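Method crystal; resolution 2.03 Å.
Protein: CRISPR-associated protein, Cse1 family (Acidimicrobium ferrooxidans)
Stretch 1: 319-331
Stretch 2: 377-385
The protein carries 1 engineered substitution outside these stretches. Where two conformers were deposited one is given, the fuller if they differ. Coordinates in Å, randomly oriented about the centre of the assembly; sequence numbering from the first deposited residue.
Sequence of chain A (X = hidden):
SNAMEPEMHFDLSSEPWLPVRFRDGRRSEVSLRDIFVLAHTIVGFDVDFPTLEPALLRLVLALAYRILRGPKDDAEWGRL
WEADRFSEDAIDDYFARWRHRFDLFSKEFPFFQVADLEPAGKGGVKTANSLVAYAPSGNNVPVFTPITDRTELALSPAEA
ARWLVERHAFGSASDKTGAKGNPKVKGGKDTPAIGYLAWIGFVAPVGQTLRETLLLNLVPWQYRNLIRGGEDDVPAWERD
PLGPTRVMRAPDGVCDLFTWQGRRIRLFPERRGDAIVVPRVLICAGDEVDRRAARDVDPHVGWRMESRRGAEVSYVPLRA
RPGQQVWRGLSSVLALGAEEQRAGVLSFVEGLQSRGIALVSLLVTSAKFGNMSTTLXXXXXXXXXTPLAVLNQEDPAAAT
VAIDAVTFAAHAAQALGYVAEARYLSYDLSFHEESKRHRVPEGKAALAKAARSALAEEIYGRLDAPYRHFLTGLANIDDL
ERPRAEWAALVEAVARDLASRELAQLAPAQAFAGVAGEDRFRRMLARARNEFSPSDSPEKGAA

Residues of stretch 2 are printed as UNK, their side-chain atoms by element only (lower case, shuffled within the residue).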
ATOM      1  N   ARG A 319       9.170  -2.754   1.318  1.00 49.44           N
ATOM      2  CA  ARG A 319       7.892  -3.386   0.939  1.00 50.96           C
ATOM      3  C   ARG A 319       7.284  -4.177   2.043  1.00 58.08           C
ATOM      4  O   ARG A 319       7.973  -4.924   2.727  1.00 57.39           O
ATOM      5  CB  ARG A 319       8.061  -4.299  -0.272  1.00 53.12           C
ATOM      6  CG  ARG A 319       8.364  -3.537  -1.545  1.00 59.98           C
ATOM      7  CD  ARG A 319       8.197  -4.454  -2.731  1.00 63.61           C
ATOM      8  NE  ARG A 319       8.586  -3.838  -4.000  1.00 55.18           N
ATOM      9  CZ  ARG A 319       9.800  -3.853  -4.539  1.00 73.90           C
ATOM     10  NH1 ARG A 319      10.833  -4.370  -3.872  1.00 74.29           N
ATOM     11  NH2 ARG A 319      10.009  -3.287  -5.716  1.00 64.29           N
ATOM     12  N   ALA A 320       5.989  -3.892   2.289  1.00 59.50           N
ATOM     13  CA  ALA A 320       5.153  -4.650   3.196  1.00 60.07           C
ATOM     14  C   ALA A 320       5.147  -6.056   2.643  1.00 66.77           C
ATOM     15  O   ALA A 320       4.969  -6.254   1.422  1.00 63.16           O
ATOM     16  CB  ALA A 320       3.760  -4.066   3.224  1.00 59.72           C
ATOM     17  N   ARG A 321       5.496  -7.008   3.489  1.00 66.01           N
ATOM     18  CA  ARG A 321       5.627  -8.393   3.052  1.00 65.20           C
ATOM     19  C   ARG A 321       4.203  -9.008   2.914  1.00 65.30           C
ATOM     20  O   ARG A 321       3.450  -8.985   3.895  1.00 60.80           O
ATOM     21  CB  ARG A 321       6.498  -9.163   4.085  1.00 62.71           C
ATOM     22  CG  ARG A 321       6.699 -10.626   3.818  1.00 70.96           C
ATOM     23  CD  ARG A 321       7.617 -11.238   4.900  1.00 79.06           C
ATOM     24  NE  ARG A 321       8.963 -11.571   4.413  1.00104.63           N
ATOM     25  CZ  ARG A 321      10.052 -11.746   5.173  1.00124.38           C
ATOM     26  NH1 ARG A 321       9.983 -11.612   6.498  1.00110.77           N
ATOM     27  NH2 ARG A 321      11.220 -12.044   4.613  1.00112.85           N
ATOM     28  N   PRO A 322       3.788  -9.564   1.741  1.00 63.24           N
ATOM     29  CA  PRO A 322       2.444 -10.211   1.688  1.00 60.91           C
ATOM     30  C   PRO A 322       2.422 -11.496   2.518  1.00 53.15           C
ATOM     31  O   PRO A 322       3.445 -12.072   2.890  1.00 48.80           O
ATOM     32  CB  PRO A 322       2.204 -10.482   0.191  1.00 63.77           C
ATOM     33  CG  PRO A 322       3.368  -9.797  -0.553  1.00 69.31           C
ATOM     34  CD  PRO A 322       4.494  -9.663   0.443  1.00 65.34           C
ATOM     35  N   GLY A 323       1.223 -11.903   2.873  1.00 50.62           N
ATOM     36  CA  GLY A 323       1.036 -13.129   3.604  1.00 49.84           C
ATOM     37  C   GLY A 323       1.278 -13.033   5.105  1.00 51.61           C
ATOM     38  O   GLY A 323       1.324 -14.083   5.724  1.00 53.22           O
ATOM     39  N   GLN A 324       1.519 -11.821   5.675  0.72 44.19           N
ATOM     40  CA  GLN A 324       1.622 -11.606   7.146  0.72 42.11           C
ATOM     41  C   GLN A 324       0.848 -10.373   7.555  0.72 44.55           C
ATOM     42  O   GLN A 324       0.650  -9.471   6.733  0.72 47.51           O
ATOM     43  CB  GLN A 324       3.029 -11.467   7.585  0.72 42.15           C
ATOM     44  CG  GLN A 324       3.723 -10.184   7.149  0.72 44.90           C
ATOM     45  CD  GLN A 324       5.128 -10.082   7.625  0.72 55.84           C
ATOM     46  OE1 GLN A 324       5.736  -8.977   7.643  0.72 47.38           O
ATOM     47  NE2 GLN A 324       5.751 -11.217   7.813  0.72 40.67           N
ATOM     48  N   GLN A 325       0.479 -10.296   8.811  1.00 40.23           N
ATOM     49  CA  GLN A 325      -0.264  -9.139   9.393  1.00 39.11           C
ATOM     50  C   GLN A 325       0.719  -7.950   9.336  1.00 43.18           C
ATOM     51  O   GLN A 325       1.908  -8.155   9.572  1.00 37.47           O
ATOM     52  CB  GLN A 325      -0.701  -9.419  10.804  1.00 40.37           C
ATOM     53  CG  GLN A 325      -1.722 -10.577  10.921  1.00 42.20           C
ATOM     54  CD  GLN A 325      -1.138 -11.978  11.081  1.00 45.38           C
ATOM     55  OE1 GLN A 325       0.065 -12.214  10.927  1.00 46.30           O
ATOM     56  NE2 GLN A 325      -2.012 -12.955  11.171  1.00 35.16           N
ATOM     57  N   VAL A 326       0.279  -6.769   9.024  1.00 39.97           N
ATOM     58  CA  VAL A 326       1.174  -5.660   8.715  1.00 39.40           C
ATOM     59  C   VAL A 326       2.077  -5.282   9.895  1.00 40.56           C
ATOM     60  O   VAL A 326       3.236  -4.969   9.685  1.00 41.12           O
ATOM     61  CB  VAL A 326       0.456  -4.386   8.153  1.00 45.45           C
ATOM     62  CG1 VAL A 326      -0.497  -3.790   9.138  1.00 45.36           C
ATOM     63  CG2 VAL A 326       1.466  -3.332   7.729  1.00 46.57           C
ATOM     64  N   TRP A 327       1.609  -5.390  11.127  1.00 39.75           N
ATOM     65  CA  TRP A 327       2.496  -5.073  12.279  1.00 37.94           C
ATOM     66  C   TRP A 327       3.711  -5.997  12.432  1.00 40.30           C
ATOM     67  O   TRP A 327       4.712  -5.603  13.036  1.00 39.29           O
ATOM     68  CB  TRP A 327       1.693  -5.044  13.586  1.00 37.69           C
ATOM     69  CG  TRP A 327       0.865  -6.264  13.868  1.00 37.64           C
ATOM     70  CD1 TRP A 327      -0.420  -6.494  13.477  1.00 39.87           C
ATOM     71  CD2 TRP A 327       1.320  -7.475  14.487  1.00 38.08           C
ATOM     72  NE1 TRP A 327      -0.811  -7.751  13.852  1.00 39.61           N
ATOM     73  CE2 TRP A 327       0.234  -8.378  14.481  1.00 41.67           C
ATOM     74  CE3 TRP A 327       2.483  -7.815  15.215  1.00 39.85           C
ATOM     75  CZ2 TRP A 327       0.314  -9.652  15.088  1.00 41.78           C
ATOM     76  CZ3 TRP A 327       2.554  -9.062  15.822  1.00 41.06           C
ATOM     77  CH2 TRP A 327       1.452  -9.936  15.806  1.00 41.00           C
ATOM     78  N   ARG A 328       3.683  -7.209  11.821  1.00 37.64           N
ATOM     79  CA  ARG A 328       4.846  -8.071  11.843  1.00 37.35           C
ATOM     80  C   ARG A 328       6.027  -7.416  11.058  1.00 42.30           C
ATOM     81  O   ARG A 328       7.164  -7.755  11.311  1.00 43.83           O
ATOM     82  CB  ARG A 328       4.494  -9.469  11.326  1.00 37.00           C
ATOM     83  CG  ARG A 328       3.685 -10.250  12.320  1.00 38.59           C
ATOM     84  CD  ARG A 328       3.014 -11.458  11.711  1.00 35.72           C
ATOM     85  NE  ARG A 328       3.929 -12.461  11.207  1.00 38.35           N
ATOM     86  CZ  ARG A 328       3.555 -13.592  10.637  1.00 44.52           C
ATOM     87  NH1 ARG A 328       2.264 -13.849  10.427  1.00 39.54           N
ATOM     88  NH2 ARG A 328       4.463 -14.457  10.224  1.00 40.13           N
ATOM     89  N   GLY A 329       5.739  -6.516  10.124  1.00 42.00           N
ATOM     90  CA  GLY A 329       6.744  -5.793   9.367  1.00 42.50           C
ATOM     91  C   GLY A 329       6.836  -4.341   9.844  1.00 49.05           C
ATOM     92  O   GLY A 329       7.168  -3.464   9.057  1.00 46.02           O
ATOM     93  N   LEU A 330       6.505  -4.045  11.134  1.00 43.58           N
ATOM     94  CA  LEU A 330       6.552  -2.654  11.619  1.00 42.68           C
ATOM     95  C   LEU A 330       7.954  -2.009  11.417  1.00 45.31           C
ATOM     96  O   LEU A 330       8.058  -0.845  11.044  1.00 43.16           O
ATOM     97  CB  LEU A 330       6.188  -2.626  13.107  1.00 43.09           C
ATOM     98  CG  LEU A 330       6.196  -1.215  13.772  1.00 48.28           C
ATOM     99  CD1 LEU A 330       5.300  -0.280  13.079  1.00 46.58           C
ATOM    100  CD2 LEU A 330       5.789  -1.324  15.224  1.00 49.05           C
ATOM    101  N   SER A 331       9.011  -2.773  11.571  1.00 44.01           N
ATOM    102  CA  SER A 331      10.380  -2.256  11.385  1.00 46.19           C
ATOM    103  C   SER A 331      10.614  -1.802   9.920  1.00 50.27           C
ATOM    104  O   SER A 331      11.334  -0.812   9.743  1.00 54.76           O
ATOM    105  CB  SER A 331      11.449  -3.293  11.815  1.00 51.07           C
ATOM    106  OG  SER A 331      11.284  -4.396  10.940  1.00 70.29           O
ATOM    107  N   UNK A 377       0.790 -12.044  -8.514  1.00 52.19           N
ATOM    108  CA  UNK A 377       0.761 -13.244  -7.672  1.00 51.96           C
ATOM    109  C   UNK A 377       0.344 -12.953  -6.260  1.00 54.84           C
ATOM    110  O   UNK A 377      -0.217 -13.801  -5.619  1.00 54.67           O
ATOM    111  o   UNK A 377       3.521 -15.413  -8.805  1.00 75.73           O
ATOM    112  o   UNK A 377       1.694 -14.697  -9.836  1.00 64.85           O
ATOM    113  c   UNK A 377       2.140 -13.889  -7.634  1.00 56.17           C
ATOM    114  c   UNK A 377       2.479 -14.728  -8.843  1.00 65.81           C
ATOM    115  N   UNK A 378       0.666 -11.801  -5.737  1.00 52.41           N
ATOM    116  CA  UNK A 378       0.329 -11.497  -4.357  1.00 52.13           C
ATOM    117  C   UNK A 378       0.131 -10.044  -4.191  1.00 53.90           C
ATOM    118  O   UNK A 378       0.771  -9.253  -4.868  1.00 50.72           O
ATOM    119  o   UNK A 378       1.248 -13.895  -1.991  1.00 93.21           O
ATOM    120  o   UNK A 378      -0.092 -12.157  -1.531  1.00 85.85           O
ATOM    121  c   UNK A 378       1.428 -11.963  -3.394  1.00 56.31           C
ATOM    122  c   UNK A 378       0.836 -12.721  -2.211  1.00 85.67           C
ATOM    123  N   UNK A 379      -0.759  -9.686  -3.316  1.00 52.07           N
ATOM    124  CA  UNK A 379      -1.023  -8.291  -3.044  1.00 54.33           C
ATOM    125  C   UNK A 379      -1.099  -8.122  -1.535  1.00 62.11           C
ATOM    126  O   UNK A 379      -1.825  -8.888  -0.902  1.00 64.72           O
ATOM    127  c   UNK A 379      -1.813  -5.610  -4.596  1.00 64.42           C
ATOM    128  c   UNK A 379      -2.346  -7.906  -3.719  1.00 55.78           C
ATOM    129  c   UNK A 379      -4.162  -6.320  -4.290  1.00 67.42           C
ATOM    130  c   UNK A 379      -2.759  -6.433  -3.731  1.00 63.11           C
ATOM    131  N   UNK A 380      -0.243  -7.277  -0.953  1.00 54.56           N
ATOM    132  CA  UNK A 380      -0.308  -6.925   0.475  1.00 54.90           C
ATOM    133  C   UNK A 380      -1.155  -5.640   0.561  1.00 52.63           C
ATOM    134  O   UNK A 380      -0.973  -4.687  -0.232  1.00 47.34           O
ATOM    135  c   UNK A 380       1.097  -6.697   1.044  1.00 57.53           C
ATOM    136  N   UNK A 381      -2.096  -5.620   1.470  1.00 50.27           N
ATOM    137  CA  UNK A 381      -3.027  -4.496   1.621  1.00 51.35           C
ATOM    138  C   UNK A 381      -3.437  -4.458   3.101  1.00 51.30           C
ATOM    139  O   UNK A 381      -3.776  -5.495   3.631  1.00 48.69           O
ATOM    140  c   UNK A 381      -5.472  -2.613   1.296  1.00 75.08           C
ATOM    141  c   UNK A 381      -7.692  -2.683   2.211  1.00 94.96           C
ATOM    142  c   UNK A 381      -5.444  -3.998   1.159  1.00 70.31           C
ATOM    143  o   UNK A 381      -8.756  -1.978   2.735  1.00104.75           O
ATOM    144  c   UNK A 381      -6.569  -1.961   1.853  1.00 81.09           C
ATOM    145  c   UNK A 381      -7.716  -4.063   2.023  1.00 78.79           C
ATOM    146  c   UNK A 381      -6.586  -4.714   1.511  1.00 75.21           C
ATOM    147  c   UNK A 381      -4.203  -4.702   0.681  1.00 57.63           C
ATOM    148  N   UNK A 382      -3.255  -3.334   3.801  1.00 42.19           N
ATOM    149  CA  UNK A 382      -3.566  -3.297   5.241  1.00 40.42           C
ATOM    150  C   UNK A 382      -3.610  -1.912   5.739  1.00 41.99           C
ATOM    151  O   UNK A 382      -3.185  -0.994   5.041  1.00 41.05           O
ATOM    152  o   UNK A 382      -2.303  -5.899   7.651  1.00 76.57           O
ATOM    153  c   UNK A 382      -2.952  -4.857   7.295  1.00 64.44           C
ATOM    154  c   UNK A 382      -2.488  -4.105   6.025  1.00 45.79           C
ATOM    155  o   UNK A 382      -3.986  -4.436   7.917  1.00 57.22           O
ATOM    156  N   UNK A 383      -4.152  -1.785   6.939  0.53 42.22           N
ATOM    157  CA  UNK A 383      -4.316  -0.583   7.689  0.53 43.05           C
ATOM    158  C   UNK A 383      -3.814  -0.820   9.104  0.53 44.28           C
ATOM    159  O   UNK A 383      -4.098  -1.876   9.689  0.53 42.44           O
ATOM    160  c   UNK A 383      -7.869   2.086   4.437  0.53 67.72           C
ATOM    161  c   UNK A 383      -7.782   0.290   6.150  0.53 53.16           C
ATOM    162  c   UNK A 383      -6.414  -0.344   6.286  0.53 53.53           C
ATOM    163  n   UNK A 383      -7.674   1.656   5.680  0.53 64.45           N
ATOM    164  n   UNK A 383      -8.219   1.234   3.469  0.53 57.28           N
ATOM    165  n   UNK A 383      -7.738   3.371   4.154  0.53 64.95           N
ATOM    166  c   UNK A 383      -5.802  -0.186   7.674  0.53 45.94           C
ATOM    167  N   UNK A 384      -2.985   0.106   9.615  1.00 40.94           N
ATOM    168  CA  UNK A 384      -2.470  -0.003  10.949  1.00 39.78           C
ATOM    169  C   UNK A 384      -2.681   1.312  11.688  1.00 40.57           C
ATOM    170  O   UNK A 384      -2.095   2.316  11.313  1.00 41.45           O
ATOM    171  c   UNK A 384      -0.986  -0.385  10.898  1.00 40.45           C
ATOM    172  c   UNK A 384       1.149  -0.863  12.128  1.00 44.97           C
ATOM    173  c   UNK A 384      -0.335  -0.682  12.265  1.00 44.15           C
ATOM    174  c   UNK A 384      -0.991  -1.907  12.994  1.00 41.60           C
ATOM    175  N   UNK A 385      -3.436   1.287  12.779  1.00 41.49           N
ATOM    176  CA  UNK A 385      -3.612   2.461  13.659  1.00 43.79           C
ATOM    177  C   UNK A 385      -2.318   2.718  14.461  1.00 44.59           C
ATOM    178  O   UNK A 385      -1.866   1.872  15.264  1.00 44.44           O
ATOM    179  o   UNK A 385      -6.298   3.188  12.896  1.00 77.90           O
ATOM    180  o   UNK A 385      -7.196   1.824  14.380  1.00 84.40           O
ATOM    181  c   UNK A 385      -6.199   2.413  13.879  1.00 75.14           C
ATOM    182  c   UNK A 385      -4.831   2.278  14.581  1.00 49.39           C
TER

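Position 377 has four side-chain atoms: two carbons, the second carrying two oxygens. The short carboxylate makes it aspartate. Asp 377 is exposed and its side chain does not reach stretch 1.

Position 378 shows the same pattern, two carbons with two oxygens on the second. One of these oxygens lies 3.3 Å from CB of Pro 322. The CA-to-CB bond of position 378 points toward stretch 1. This is again aspartate. In Asp 378, OD1 is the atom near the proline, and it also accepts a weak hydrogen bond from the backbone N of the next residue, at 3.1 Å between OD1 of Asp 378 and N of position 379.

Position 379 has four carbons and no heteroatom. The chain forks at the second carbon, not the first, which gives leucine rather than isoleucine. Leu 379 points away from stretch 1. Its backbone C lies 4.4 Å from CB of Pro 322, while the side chain stays clear of the other stretch.

Position 380 has a single side-chain carbon, CB. It points toward stretch 1, 4.0 Å from CB of Pro 322 and 4.3 Å from CB of Ala 320. With nothing beyond CB, the residue is alanine. The CA atoms of Pro 322 and Ala 380 are 4.5 Å apart, so the backbones run close here.

Position 381 has one carbon leading to a six-carbon ring that bears one oxygen. This is tyrosine. Tyr 381 points away and touches nothing on stretch 1.

Position 382 has two carbons and two oxygens on the second. One oxygen is 3.1 Å from the backbone N of Val 326. The residue is aspartate. OD2 of Asp 382 accepts a hydrogen bond from that N, with an angle of 141°. OD1 of Asp 382 accepts a second bond, at 2.8 Å, from the backbone N of position 383.

Position 383 has three carbons, a nitrogen, and then a carbon carrying two more nitrogens. That guanidinium end identifies arginine. Arg 383 points away; its NH2 makes a weak hydrogen bond of 3.3 Å to OH of Tyr 381.

Position 384 has four carbons, forked at the second. Its CB is 3.9 Å from CG1 of Val 326, and its two end carbons lie near CB of Trp 327 and CD1 of Leu 330. It is leucine. CD1 of Leu 384 lies 4.2 Å from CB of Trp 327, and CD2 of Leu 384 lies 4.3 Å from CD1 of Leu 330.

Position 385 carries two carbons with two oxygens on the second: aspartate. Asp 385 is exposed and out of reach of stretch 1.

The contact follows the alternation of the strand. Residues 378, 380, 382 and 384 point toward stretch 1, while 379, 381 and 383 point away. Ala 380 packs against Ala 320 and Pro 322, and Leu 384 packs against Val 326, Trp 327 and Leu 330. Between these apolar patches, Asp 382 provides the one hydrogen bond across the stretches, to the start of the 3-10 segment. Together the two sides bury 438 Å².

Stretch 2, residues 377-385: DDLAYDRLD
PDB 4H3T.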